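Local coordinates for Cj0977 (Campylobacter jejuni, PDB 3BNV), which is of unknown function but is a nonflagellar virulence protein under sigma28 control, built on the hot-dog fold, at residues Phe95-Leu100 and Met134-Ile139; Asn45-Ile50 and Asn75-Ala80; Thr117-Asp122 and Val141-Glu146; Leu102-Glu107 and Gly127-Ile132; Ser19-Glu24 and Gly37-Ile42. All coordinates share one frame; numbering follows the deposited sequence.

In the fold
The five contacts are spread over one antiparallel sheet and the long helix 67-82 packed on it, the plan of a hot-dog fold, with helix 15-22 of contact 5 against the edge strand 38-43. Along the chain contact 5 closes first, then contact 2; contact 4 is nested within contact 1, and contact 3 crosses both. Contacts 2 and 5, with centres about 9 Å apart, are joined by the pairing of strands 38-43 and 46-52. The centres of contacts 1 and 4 are about 11 Å apart, and the two meet where Gly127 faces Met134 and Phe135. Contact 3 lies at the far end of strand 120-129, its centre about 30 Å from that of contact 4. Contacts 1 and 2 also touch the second subunit.

Contact 1. Residues Phe95-Leu100 and Met134-Ile139; sequences FFYAPL and MFEGTI
Met134, present as selenomethionine, reaches the Ala98-Leu100 loop with its terminal methyl. Its chain is bent at chi2 (-64°) and again at chi3 (-80°), and the second bend sets CE 3.3 Å from Pro99 O. The same methyl meets Ala98 CB at 3.8 Å and Leu100 CD1 at 3.9 Å, so it sits among two carbonyl oxygens, those of Ala98 and Pro99, and two apolar side chains. The carbonyl of Met134 is gripped twice: Tyr97 N donates to Met134 O over 2.7 Å from a position tilted out of the carbonyl plane, and a water donates to both this oxygen and Ala98 O. Tyr97 then swings its ring across Glu136, ring and carboxylate planes standing 83° apart. Its hydroxyl donates to Glu136 OE1 at 2.6 Å, on the anti side and somewhat out of the carboxylate plane, while Tyr97 CE2 rests 3.6 Å from Glu136 CB. Lys133 forms a salt bridge to the same OE1, so phenol and ammonium share one oxygen. On the sheet face opposite Phe95 and Glu136, the rings of Phe96 and Phe135 lie side by side, obliquely turned. Phe95 and Glu136 exchange two backbone hydrogen bonds, and Phe95 also pairs with a strand of the second subunit, so the sheet continues across the dimer. Met134 and Phe135 together face Gly127, forming a classic beta bulge in this hot-dog sheet.

Contact 2. Residues Asn45-Ile50 and Asn75-Ala80; sequences NYAKSI and NYVAQA
Val77 meets strand 46-50 with its whole branched side chain, and its CB points toward the strand. That CB lies 3.5 Å from Ser49 OG and slightly farther from Ser49 CB. At the next step the chain forks. CG1, set between the backbone N and the carbonyl carbon (chi1 80°), has a looser approach to Ser49 OG, at 4.1 Å. CG2, anti to the backbone N, is carried over the strand instead: it touches Ala47 CB at 3.6 Å and comes equally near Ala47 O, with Lys48 N a little beyond. One methyl thus spans the step from Ala47 to Ser49, whose side chains both point toward the helix. Here is the core of the hot-dog fold, in which helix 67-82 is held against the antiparallel sheet; the helix segment and the strand run at 150° to each other, with axes 7.1 Å apart at closest. Val77 also packs on Ala110 and Val125 of the two strands that follow in the sheet. One turn after Val77, Ala80 CB meets Ala47 CB at 3.8 Å, small side chain against small side chain. Around the helix from this face, Asn75, Tyr76 and Gln79 pack on Phe66 of the second subunit.

Contact 3. Residues Thr117-Asp122 and Val141-Glu146; sequences TSKKRD and VVSTDE
Lys119 and Asp145 form the ionic part of this contact: NZ of Lys119 donates to Asp145 OD1 over 2.6 Å, arriving from above the carboxylate plane, and the two side chains cross at about a right angle. A bend at chi4 (-64°) places NZ, while the lysine chain before it passes Ser143 O, with CD 3.4 Å from that oxygen. Backbone hydrogen bonds come next. Arg121 and Val141 exchange two, each 2.8 Å between the N of one and the O of the other, and Ser143 N adds a third to Lys119 O at 3.1 Å. Apolar contact is slight: Val142 CG2 touches Lys120 CB at 3.8 Å, on the face opposite Arg121 and Val141. The guanidinium of Arg121 leads away to Asn45 and Leu113 O. Within 117-122, Ser118 OG accepts from Lys120 N, making an ST turn just before the strand. Together the segments are the open end of the antiparallel beta hairpin of strands 120-129 and 132-143.

Contact 4. Residues Leu102-Glu107 and Gly127-Ile132; sequences LGDVLE and GHVKEI
Glu107 and His128 form an antiparallel hydrogen-bonded pair, with Glu107 N donating to His128 O at 2.8 Å and His128 N returning the bond to Glu107 O at 2.9 Å, on strand segments that run at 141° to each other. Leu106 brings its CD1 branch back over the partner strand: chi1 (178°) sets CG anti to the backbone N, and chi2 (71°) then turns CD1 to 3.5 Å from His128 O, close also to the main chain of Gly127, which has no side chain to fill that place. Val129 and Asp104 cross at about a right angle, the methyl CG1 of Val129 meeting Asp104 OD1 at 3.8 Å, while its other methyl reaches the Val105 carbonyl and Asp104 OD2. That carboxylate has its polar partner outside the pair, since OD2 accepts from Lys101 N. A water bridges the two segments on the polar side of the contact. It donates to Val105 O at 2.7 Å and accepts from Lys130 N at 3.1 Å; its approach to Glu107 OE1 is too short to be relied on and stays doubtful. Val129 to Ile132 is a type II' beta turn, with Lys130 at positive phi. The contact thus joins the open end of the hairpin 105-112/120-129 to the tight turn of the next one, as in an antiparallel beta meander.

Contact 5. Residues Ser19-Glu24 and Gly37-Ile42; sequences SRVRAE and GTIIEI
Val21, from helix 15-22, packs against strand 38-43 at a classic beta bulge, where Ile40 and Glu41 both face Lys48 of the adjoining strand. The CB of Val21 points toward the strand, and the two methyls divide the work. CG2, set between the backbone N and the carbonyl carbon, approaches the carbonyl oxygen Ile39 O at 3.2 Å. CG1, beside the backbone N (chi1 -68°), lies over the bulged main chain, 3.8 Å from Glu41 N, and goes on to Ile42 CG2 at 3.9 Å. Ile39 adds only a loose touch to the same methyl, its CG2 being 4.5 Å from Val21 CG1. Ile42 also faces Glu24, the two side chains running antiparallel alongside one another. Ile42 CD1 meets Glu24 CB at 3.9 Å, and Glu24 OE1 lies 3.8 Å from Ile42 CG1; these are van der Waals contacts, and no hydrogen bond crosses between the segments. Glu24 O is held by Asn83 ND2, a residue that Ile42 touches as well. Strand 38-43 is an outermost strand of the sheet within this chain, flanked by strand 46-52, and two helices touch it: 15-22 through Val21, and 67-82, where Tyr76 and Ala80 meet the side chain of Ile39.

Contact 1. Residues Phe95-Leu100 and Met134-Ile139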
# COMPACT_ATOMS: atom_id res chain seq x y z
N PHE A 95 -7.26 3.49 -8.93
CA PHE A 95 -7.66 2.47 -9.90
C PHE A 95 -6.45 1.60 -10.23
O PHE A 95 -5.37 2.11 -10.53
CB PHE A 95 -8.19 3.11 -11.20
CG PHE A 95 -9.39 3.98 -10.99
CD1 PHE A 95 -10.66 3.44 -11.01
CD2 PHE A 95 -9.24 5.36 -10.75
CE1 PHE A 95 -11.76 4.25 -10.79
CE2 PHE A 95 -10.34 6.16 -10.53
CZ PHE A 95 -11.60 5.61 -10.55
N PHE A 96 -6.64 0.29 -10.17
CA PHE A 96 -5.65 -0.68 -10.57
C PHE A 96 -6.13 -1.36 -11.83
O PHE A 96 -6.89 -2.30 -11.76
CB PHE A 96 -5.54 -1.76 -9.51
CG PHE A 96 -5.15 -1.23 -8.16
CD1 PHE A 96 -6.12 -0.84 -7.25
CD2 PHE A 96 -3.84 -1.16 -7.80
CE1 PHE A 96 -5.75 -0.38 -6.01
CE2 PHE A 96 -3.48 -0.70 -6.57
CZ PHE A 96 -4.44 -0.32 -5.68
N TYR A 97 -5.67 -0.91 -12.99
CA TYR A 97 -6.21 -1.40 -14.26
C TYR A 97 -5.78 -2.82 -14.59
O TYR A 97 -6.48 -3.55 -15.27
CB TYR A 97 -5.83 -0.48 -15.42
CG TYR A 97 -6.26 0.95 -15.23
CD1 TYR A 97 -7.61 1.27 -15.11
CD2 TYR A 97 -5.34 1.98 -15.18
CE1 TYR A 97 -8.03 2.59 -14.93
CE2 TYR A 97 -5.74 3.30 -15.01
CZ TYR A 97 -7.09 3.60 -14.89
OH TYR A 97 -7.51 4.90 -14.73
N ALA A 98 -4.61 -3.21 -14.11
CA ALA A 98 -4.09 -4.54 -14.38
C ALA A 98 -3.04 -4.83 -13.34
O ALA A 98 -2.31 -3.93 -12.91
CB ALA A 98 -3.49 -4.58 -15.74
N PRO A 99 -2.93 -6.09 -12.91
CA PRO A 99 -1.93 -6.38 -11.88
C PRO A 99 -0.56 -6.51 -12.49
O PRO A 99 -0.43 -6.85 -13.65
CB PRO A 99 -2.38 -7.74 -11.37
CG PRO A 99 -2.98 -8.38 -12.58
CD PRO A 99 -3.67 -7.29 -13.34
N LEU A 100 0.46 -6.23 -11.70
CA LEU A 100 1.85 -6.44 -12.12
C LEU A 100 2.25 -7.90 -12.07
O LEU A 100 1.65 -8.70 -11.35
CB LEU A 100 2.80 -5.61 -11.27
CG LEU A 100 2.99 -4.22 -11.88
CD1 LEU A 100 1.71 -3.43 -11.83
CD2 LEU A 100 4.09 -3.47 -11.17
N MSE A 134 -1.09 1.19 -16.00
CA MSE A 134 -1.51 0.11 -15.10
C MSE A 134 -2.27 0.64 -13.89
O MSE A 134 -3.08 -0.07 -13.28
CB MSE A 134 -0.28 -0.58 -14.49
CG MSE A 134 0.73 -1.12 -15.46
SE MSE A 134 0.14 -2.58 -16.66
CE MSE A 134 0.29 -4.12 -15.40
N PHE A 135 -1.95 1.86 -13.49
CA PHE A 135 -2.43 2.38 -12.25
C PHE A 135 -2.65 3.89 -12.35
O PHE A 135 -1.87 4.62 -12.99
CB PHE A 135 -1.46 2.02 -11.11
CG PHE A 135 -1.72 2.75 -9.83
CD1 PHE A 135 -2.58 2.22 -8.88
CD2 PHE A 135 -1.10 3.95 -9.57
CE1 PHE A 135 -2.83 2.89 -7.65
CE2 PHE A 135 -1.34 4.63 -8.34
CZ PHE A 135 -2.22 4.10 -7.38
N GLU A 136 -3.70 4.35 -11.70
CA GLU A 136 -4.05 5.76 -11.70
C GLU A 136 -4.67 6.08 -10.33
O GLU A 136 -5.50 5.32 -9.82
CB GLU A 136 -5.02 6.04 -12.86
CG GLU A 136 -5.25 7.49 -13.20
CD GLU A 136 -5.52 7.74 -14.69
OE1 GLU A 136 -5.83 6.79 -15.46
OE2 GLU A 136 -5.43 8.91 -15.10
N GLY A 137 -4.25 7.17 -9.71
CA GLY A 137 -4.78 7.50 -8.40
C GLY A 137 -4.59 8.92 -7.91
O GLY A 137 -3.69 9.64 -8.36
N THR A 138 -5.44 9.32 -6.98
CA THR A 138 -5.28 10.59 -6.31
C THR A 138 -4.97 10.35 -4.85
O THR A 138 -5.69 9.61 -4.17
CB THR A 138 -6.56 11.41 -6.33
OG1 THR A 138 -6.96 11.67 -7.68
CG2 THR A 138 -6.29 12.72 -5.66
N ILE A 139 -3.93 11.01 -4.36
CA ILE A 139 -3.53 10.83 -2.97
C ILE A 139 -3.48 12.16 -2.24
O ILE A 139 -2.91 13.12 -2.73
CB ILE A 139 -2.18 10.13 -2.92
CG1 ILE A 139 -2.35 8.70 -3.44
CG2 ILE A 139 -1.66 10.11 -1.53
CD1 ILE A 139 -1.11 7.89 -3.30
O HOH W 1 -1.98 -1.98 -11.46

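Contact 2. Residues Asn45-Ile50 and Asn75-Ala80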
# COMPACT_ATOMS: atom_id res chain seq x y z
N ASN A 45 6.33 20.34 -6.94
CA ASN A 45 5.03 19.75 -7.27
C ASN A 45 5.13 18.53 -8.16
O ASN A 45 4.15 18.16 -8.82
CB ASN A 45 4.10 20.77 -7.93
CG ASN A 45 3.42 21.69 -6.92
OD1 ASN A 45 3.23 21.33 -5.75
ND2 ASN A 45 3.04 22.88 -7.37
N TYR A 46 6.29 17.90 -8.19
CA TYR A 46 6.53 16.86 -9.16
C TYR A 46 7.53 15.81 -8.66
O TYR A 46 8.52 16.15 -8.00
CB TYR A 46 7.02 17.47 -10.47
CG TYR A 46 7.47 16.42 -11.46
CD1 TYR A 46 8.82 16.05 -11.57
CD2 TYR A 46 6.55 15.76 -12.26
CE1 TYR A 46 9.21 15.08 -12.46
CE2 TYR A 46 6.93 14.79 -13.14
CZ TYR A 46 8.26 14.45 -13.24
OH TYR A 46 8.61 13.46 -14.15
N ALA A 47 7.27 14.55 -8.99
CA ALA A 47 8.23 13.48 -8.71
C ALA A 47 8.05 12.28 -9.64
O ALA A 47 6.94 11.99 -10.10
CB ALA A 47 8.14 13.05 -7.27
N LYS A 48 9.15 11.59 -9.91
CA LYS A 48 9.13 10.40 -10.76
C LYS A 48 9.80 9.25 -10.02
O LYS A 48 10.84 9.43 -9.40
CB LYS A 48 9.88 10.69 -12.05
CG LYS A 48 9.40 9.90 -13.26
CD LYS A 48 10.26 10.19 -14.52
CE LYS A 48 9.63 9.59 -15.80
NZ LYS A 48 10.01 10.31 -17.09
N SER A 49 9.21 8.06 -10.06
CA SER A 49 9.83 6.93 -9.35
C SER A 49 9.78 5.64 -10.14
O SER A 49 9.09 5.55 -11.15
CB SER A 49 9.24 6.76 -7.96
OG SER A 49 8.00 6.08 -8.00
N ILE A 50 10.53 4.66 -9.70
CA ILE A 50 10.42 3.37 -10.33
C ILE A 50 10.37 2.27 -9.30
O ILE A 50 11.03 2.35 -8.28
CB ILE A 50 11.49 3.10 -11.45
CG1 ILE A 50 12.75 2.56 -10.85
CG2 ILE A 50 11.71 4.28 -12.39
CD1 ILE A 50 12.73 1.06 -10.89
N ASN A 75 2.20 5.88 -3.02
CA ASN A 75 2.22 6.58 -1.77
C ASN A 75 3.57 7.31 -1.60
O ASN A 75 3.65 8.48 -1.20
CB ASN A 75 1.94 5.55 -0.68
CG ASN A 75 1.86 6.14 0.71
OD1 ASN A 75 2.20 7.31 0.95
ND2 ASN A 75 1.43 5.32 1.65
N TYR A 76 4.64 6.63 -1.94
CA TYR A 76 5.97 7.21 -1.80
C TYR A 76 6.17 8.37 -2.79
O TYR A 76 6.50 9.48 -2.39
CB TYR A 76 7.00 6.10 -1.91
CG TYR A 76 8.44 6.45 -1.70
CD1 TYR A 76 9.42 5.83 -2.43
CD2 TYR A 76 8.83 7.36 -0.75
CE1 TYR A 76 10.76 6.12 -2.24
CE2 TYR A 76 10.18 7.66 -0.55
CZ TYR A 76 11.13 7.04 -1.30
OH TYR A 76 12.47 7.32 -1.12
N VAL A 77 5.97 8.14 -4.08
CA VAL A 77 6.17 9.21 -5.05
C VAL A 77 5.19 10.41 -4.86
O VAL A 77 5.54 11.55 -5.12
CB VAL A 77 6.20 8.70 -6.51
CG1 VAL A 77 4.81 8.46 -7.03
CG2 VAL A 77 6.86 9.68 -7.38
N ALA A 78 3.97 10.16 -4.39
CA ALA A 78 3.10 11.28 -4.03
C ALA A 78 3.74 12.17 -2.98
O ALA A 78 3.78 13.39 -3.10
CB ALA A 78 1.76 10.80 -3.50
N GLN A 79 4.24 11.56 -1.91
CA GLN A 79 4.88 12.36 -0.89
C GLN A 79 6.13 13.02 -1.42
O GLN A 79 6.42 14.14 -1.06
CB GLN A 79 5.20 11.54 0.35
CG GLN A 79 3.97 11.01 1.07
CD GLN A 79 4.28 10.65 2.49
OE1 GLN A 79 4.53 11.53 3.31
NE2 GLN A 79 4.30 9.37 2.81
N ALA A 80 6.87 12.36 -2.30
CA ALA A 80 8.07 13.00 -2.84
C ALA A 80 7.74 14.24 -3.67
O ALA A 80 8.56 15.15 -3.76
CB ALA A 80 8.85 12.04 -3.63

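Contact 3. Residues Thr117-Asp122 and Val141-Glu146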
# COMPACT_ATOMS: atom_id res chain seq x y z
N THR A 117 -0.86 27.66 -0.55
CA THR A 117 -1.41 28.10 0.74
C THR A 117 -1.59 26.94 1.71
O THR A 117 -0.93 26.86 2.74
CB THR A 117 -2.76 28.89 0.61
OG1 THR A 117 -3.86 27.96 0.47
CG2 THR A 117 -2.74 29.89 -0.57
N SER A 118 -2.49 26.03 1.35
CA SER A 118 -2.90 24.96 2.23
C SER A 118 -1.81 23.90 2.49
O SER A 118 -1.00 23.62 1.62
CB SER A 118 -4.20 24.33 1.70
OG SER A 118 -4.52 23.13 2.40
N LYS A 119 -1.79 23.34 3.69
CA LYS A 119 -0.94 22.18 4.02
C LYS A 119 -1.51 20.85 3.51
O LYS A 119 -0.82 19.83 3.52
CB LYS A 119 -0.71 22.10 5.54
CG LYS A 119 0.09 23.25 6.11
CD LYS A 119 0.07 23.18 7.61
CE LYS A 119 0.84 24.36 8.22
NZ LYS A 119 2.28 24.28 7.85
N LYS A 120 -2.77 20.87 3.08
CA LYS A 120 -3.43 19.71 2.48
C LYS A 120 -3.36 19.81 0.94
O LYS A 120 -3.84 20.79 0.35
CB LYS A 120 -4.87 19.60 3.00
CG LYS A 120 -5.74 18.55 2.31
CD LYS A 120 -7.22 18.69 2.73
CE LYS A 120 -8.09 17.72 1.93
NZ LYS A 120 -9.32 17.20 2.66
N ARG A 121 -2.74 18.81 0.33
CA ARG A 121 -2.47 18.78 -1.11
C ARG A 121 -3.03 17.52 -1.77
O ARG A 121 -2.94 16.42 -1.19
CB ARG A 121 -0.97 18.76 -1.34
CG ARG A 121 -0.17 19.68 -0.47
CD ARG A 121 -0.32 21.13 -0.92
NE ARG A 121 -0.23 21.24 -2.36
CZ ARG A 121 0.88 21.56 -3.03
NH1 ARG A 121 2.01 21.81 -2.38
NH2 ARG A 121 0.86 21.64 -4.34
N ASP A 122 -3.56 17.69 -2.98
CA ASP A 122 -4.02 16.55 -3.80
C ASP A 122 -2.96 16.21 -4.84
O ASP A 122 -2.47 17.08 -5.54
CB ASP A 122 -5.36 16.89 -4.50
CG ASP A 122 -6.46 17.31 -3.51
OD1 ASP A 122 -6.42 16.84 -2.35
OD2 ASP A 122 -7.36 18.10 -3.88
N VAL A 141 -2.08 14.41 0.58
CA VAL A 141 -0.94 14.56 1.48
C VAL A 141 -1.16 15.77 2.38
O VAL A 141 -1.54 16.80 1.91
CB VAL A 141 0.37 14.81 0.72
CG1 VAL A 141 1.54 14.81 1.69
CG2 VAL A 141 0.60 13.78 -0.41
N VAL A 142 -0.90 15.64 3.67
CA VAL A 142 -0.95 16.78 4.57
C VAL A 142 0.40 16.91 5.28
O VAL A 142 1.03 15.89 5.62
CB VAL A 142 -2.03 16.65 5.66
CG1 VAL A 142 -1.87 17.73 6.66
CG2 VAL A 142 -3.43 16.72 5.06
N SER A 143 0.84 18.14 5.50
CA SER A 143 2.11 18.35 6.19
C SER A 143 1.98 19.18 7.45
O SER A 143 0.99 19.89 7.67
CB SER A 143 3.18 18.92 5.25
OG SER A 143 2.77 20.12 4.65
N THR A 144 2.96 19.06 8.32
CA THR A 144 2.94 19.88 9.50
C THR A 144 4.30 20.53 9.67
O THR A 144 5.28 20.13 9.00
CB THR A 144 2.49 19.06 10.73
OG1 THR A 144 3.25 17.85 10.80
CG2 THR A 144 1.02 18.69 10.60
N ASP A 145 4.37 21.56 10.51
CA ASP A 145 5.63 22.26 10.72
C ASP A 145 6.48 21.45 11.69
O ASP A 145 7.70 21.55 11.67
CB ASP A 145 5.42 23.70 11.23
CG ASP A 145 4.41 24.49 10.39
OD1 ASP A 145 3.25 24.03 10.29
OD2 ASP A 145 4.76 25.56 9.84
N GLU A 146 5.83 20.61 12.49
CA GLU A 146 6.53 19.67 13.37
C GLU A 146 6.09 18.22 13.18
O GLU A 146 5.06 17.96 12.58
CB GLU A 146 6.42 20.10 14.84
CG GLU A 146 7.29 21.31 15.14
CD GLU A 146 6.83 22.12 16.36
OE1 GLU A 146 6.32 21.53 17.35
OE2 GLU A 146 6.99 23.36 16.31

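Contact 4. Residues Leu102-Glu107 and Gly127-Ile132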
# COMPACT_ATOMS: atom_id res chain seq x y z
N LEU A 102 5.74 -10.46 -11.69
CA LEU A 102 7.13 -10.47 -11.23
C LEU A 102 8.07 -10.31 -12.41
O LEU A 102 7.94 -11.02 -13.40
CB LEU A 102 7.45 -11.76 -10.48
CG LEU A 102 8.88 -11.98 -10.01
CD1 LEU A 102 9.37 -10.87 -9.13
CD2 LEU A 102 8.96 -13.27 -9.26
N GLY A 103 9.00 -9.38 -12.31
CA GLY A 103 9.88 -9.04 -13.42
C GLY A 103 9.53 -7.69 -14.06
O GLY A 103 10.35 -7.08 -14.73
N ASP A 104 8.30 -7.24 -13.87
CA ASP A 104 7.90 -5.95 -14.40
C ASP A 104 8.59 -4.83 -13.63
O ASP A 104 8.81 -4.95 -12.42
CB ASP A 104 6.38 -5.75 -14.29
CG ASP A 104 5.63 -6.42 -15.42
OD1 ASP A 104 6.27 -6.74 -16.45
OD2 ASP A 104 4.40 -6.62 -15.30
N VAL A 105 8.91 -3.74 -14.31
CA VAL A 105 9.22 -2.54 -13.59
C VAL A 105 8.17 -1.46 -13.84
O VAL A 105 7.83 -1.14 -14.96
CB VAL A 105 10.69 -2.05 -13.78
CG1 VAL A 105 11.43 -2.94 -14.69
CG2 VAL A 105 10.75 -0.59 -14.21
N LEU A 106 7.65 -0.93 -12.75
CA LEU A 106 6.63 0.08 -12.81
C LEU A 106 7.27 1.47 -12.80
O LEU A 106 8.19 1.75 -12.02
CB LEU A 106 5.74 -0.07 -11.59
CG LEU A 106 4.60 0.90 -11.38
CD1 LEU A 106 3.51 0.66 -12.40
CD2 LEU A 106 4.08 0.68 -9.98
N GLU A 107 6.78 2.33 -13.68
CA GLU A 107 7.26 3.70 -13.76
C GLU A 107 6.15 4.66 -13.28
O GLU A 107 5.09 4.75 -13.88
CB GLU A 107 7.69 3.99 -15.20
CG GLU A 107 8.80 3.09 -15.65
CD GLU A 107 9.29 3.36 -17.09
OE1 GLU A 107 9.15 2.41 -17.94
OE2 GLU A 107 9.80 4.51 -17.35
N GLY A 127 0.81 5.17 -13.10
CA GLY A 127 1.86 4.14 -13.21
C GLY A 127 1.84 3.41 -14.55
O GLY A 127 0.78 3.06 -15.07
N HIS A 128 3.01 3.16 -15.12
CA HIS A 128 3.12 2.47 -16.38
C HIS A 128 4.04 1.26 -16.27
O HIS A 128 5.02 1.29 -15.53
CB HIS A 128 3.74 3.39 -17.43
CG HIS A 128 2.78 4.35 -18.04
ND1 HIS A 128 2.59 5.63 -17.54
CD2 HIS A 128 1.94 4.23 -19.09
CE1 HIS A 128 1.69 6.25 -18.28
NE2 HIS A 128 1.28 5.43 -19.22
N VAL A 129 3.73 0.20 -17.01
CA VAL A 129 4.74 -0.79 -17.33
C VAL A 129 4.96 -0.68 -18.82
O VAL A 129 4.06 -0.95 -19.60
CB VAL A 129 4.37 -2.27 -17.02
CG1 VAL A 129 5.48 -3.16 -17.50
CG2 VAL A 129 4.13 -2.51 -15.52
N LYS A 130 6.18 -0.32 -19.20
CA LYS A 130 6.50 0.05 -20.58
C LYS A 130 5.48 1.08 -21.04
O LYS A 130 5.36 2.12 -20.40
CB LYS A 130 6.53 -1.14 -21.52
CG LYS A 130 7.29 -2.34 -21.02
CD LYS A 130 8.66 -2.42 -21.62
CE LYS A 130 9.22 -3.83 -21.44
NZ LYS A 130 8.69 -4.82 -22.44
N GLU A 131 4.74 0.82 -22.11
CA GLU A 131 3.75 1.80 -22.57
C GLU A 131 2.32 1.64 -22.05
O GLU A 131 1.43 2.35 -22.47
CB GLU A 131 3.68 1.94 -24.09
CG GLU A 131 4.10 0.77 -24.99
CD GLU A 131 3.83 -0.60 -24.43
OE1 GLU A 131 4.40 -0.92 -23.36
OE2 GLU A 131 3.09 -1.39 -25.07
N ILE A 132 2.10 0.71 -21.14
CA ILE A 132 0.75 0.45 -20.69
C ILE A 132 0.47 1.11 -19.34
O ILE A 132 1.20 0.91 -18.37
CB ILE A 132 0.53 -1.09 -20.60
CG1 ILE A 132 0.57 -1.71 -22.00
CG2 ILE A 132 -0.79 -1.44 -19.91
CD1 ILE A 132 0.56 -3.22 -21.94
O HOH W 2 8.42 0.20 -17.18

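Contact 5. Residues Ser19-Glu24 and Gly37-Ile42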
# COMPACT_ATOMS: atom_id res chain seq x y z
N SER A 19 21.51 10.00 -6.75
CA SER A 19 22.15 10.61 -5.59
C SER A 19 21.71 12.07 -5.41
O SER A 19 21.71 12.60 -4.30
CB SER A 19 23.66 10.53 -5.72
OG SER A 19 24.11 9.20 -5.58
N ARG A 20 21.31 12.70 -6.51
CA ARG A 20 20.84 14.08 -6.48
C ARG A 20 19.51 14.21 -5.73
O ARG A 20 19.35 15.12 -4.91
CB ARG A 20 20.72 14.64 -7.90
CG ARG A 20 20.62 16.15 -7.96
CD ARG A 20 20.94 16.69 -9.34
NE ARG A 20 22.33 16.51 -9.74
CZ ARG A 20 23.34 17.30 -9.36
NH1 ARG A 20 23.14 18.33 -8.54
NH2 ARG A 20 24.57 17.06 -9.81
N VAL A 21 18.56 13.33 -6.03
CA VAL A 21 17.34 13.27 -5.25
C VAL A 21 17.63 12.92 -3.79
O VAL A 21 17.19 13.64 -2.90
CB VAL A 21 16.30 12.26 -5.80
CG1 VAL A 21 15.73 12.72 -7.16
CG2 VAL A 21 16.92 10.87 -5.90
N ARG A 22 18.36 11.84 -3.54
CA ARG A 22 18.64 11.44 -2.15
C ARG A 22 19.03 12.66 -1.34
O ARG A 22 18.54 12.87 -0.22
CB ARG A 22 19.76 10.40 -2.06
CG ARG A 22 19.33 8.94 -2.05
CD ARG A 22 20.52 8.04 -1.70
NE ARG A 22 20.36 6.67 -2.21
CZ ARG A 22 21.36 5.85 -2.52
NH1 ARG A 22 22.63 6.23 -2.39
NH2 ARG A 22 21.10 4.63 -2.99
N ALA A 23 19.91 13.49 -1.90
CA ALA A 23 20.35 14.71 -1.23
C ALA A 23 19.25 15.75 -1.05
O ALA A 23 19.40 16.65 -0.25
CB ALA A 23 21.53 15.33 -1.97
N GLU A 24 18.14 15.62 -1.78
CA GLU A 24 17.03 16.58 -1.69
C GLU A 24 15.80 16.05 -0.95
O GLU A 24 14.97 16.83 -0.50
CB GLU A 24 16.58 17.03 -3.08
CG GLU A 24 17.35 18.19 -3.68
CD GLU A 24 17.35 18.16 -5.21
OE1 GLU A 24 16.27 18.37 -5.80
OE2 GLU A 24 18.41 17.92 -5.82
N GLY A 37 10.03 1.37 -3.95
CA GLY A 37 10.61 1.97 -5.13
C GLY A 37 11.64 3.04 -4.79
O GLY A 37 11.89 3.34 -3.61
N THR A 38 12.22 3.61 -5.84
CA THR A 38 13.21 4.66 -5.70
C THR A 38 12.79 5.92 -6.45
O THR A 38 12.29 5.87 -7.56
CB THR A 38 14.52 4.21 -6.31
OG1 THR A 38 14.99 3.07 -5.58
CG2 THR A 38 15.52 5.29 -6.28
N ILE A 39 12.99 7.07 -5.81
CA ILE A 39 12.67 8.34 -6.44
C ILE A 39 13.80 8.71 -7.38
O ILE A 39 14.97 8.64 -7.01
CB ILE A 39 12.51 9.44 -5.40
CG1 ILE A 39 11.61 8.96 -4.27
CG2 ILE A 39 11.93 10.69 -6.03
CD1 ILE A 39 10.18 8.68 -4.69
N ILE A 40 13.45 9.11 -8.59
CA ILE A 40 14.35 9.10 -9.73
C ILE A 40 14.45 10.53 -10.29
O ILE A 40 15.35 10.87 -11.04
CB ILE A 40 13.73 8.10 -10.76
CG1 ILE A 40 14.73 7.42 -11.62
CG2 ILE A 40 12.80 8.76 -11.74
CD1 ILE A 40 14.03 7.00 -12.91
N GLU A 41 13.49 11.36 -9.88
CA GLU A 41 13.46 12.76 -10.26
C GLU A 41 12.46 13.51 -9.39
O GLU A 41 11.39 12.98 -9.02
CB GLU A 41 13.11 12.92 -11.73
CG GLU A 41 12.76 14.32 -12.12
CD GLU A 41 12.72 14.53 -13.62
OE1 GLU A 41 12.69 15.72 -14.03
OE2 GLU A 41 12.74 13.52 -14.39
N ILE A 42 12.82 14.73 -9.01
CA ILE A 42 11.89 15.58 -8.27
C ILE A 42 12.04 17.02 -8.65
O ILE A 42 13.04 17.42 -9.20
CB ILE A 42 11.99 15.46 -6.74
CG1 ILE A 42 13.13 16.30 -6.20
CG2 ILE A 42 12.17 14.03 -6.30
CD1 ILE A 42 13.08 16.36 -4.69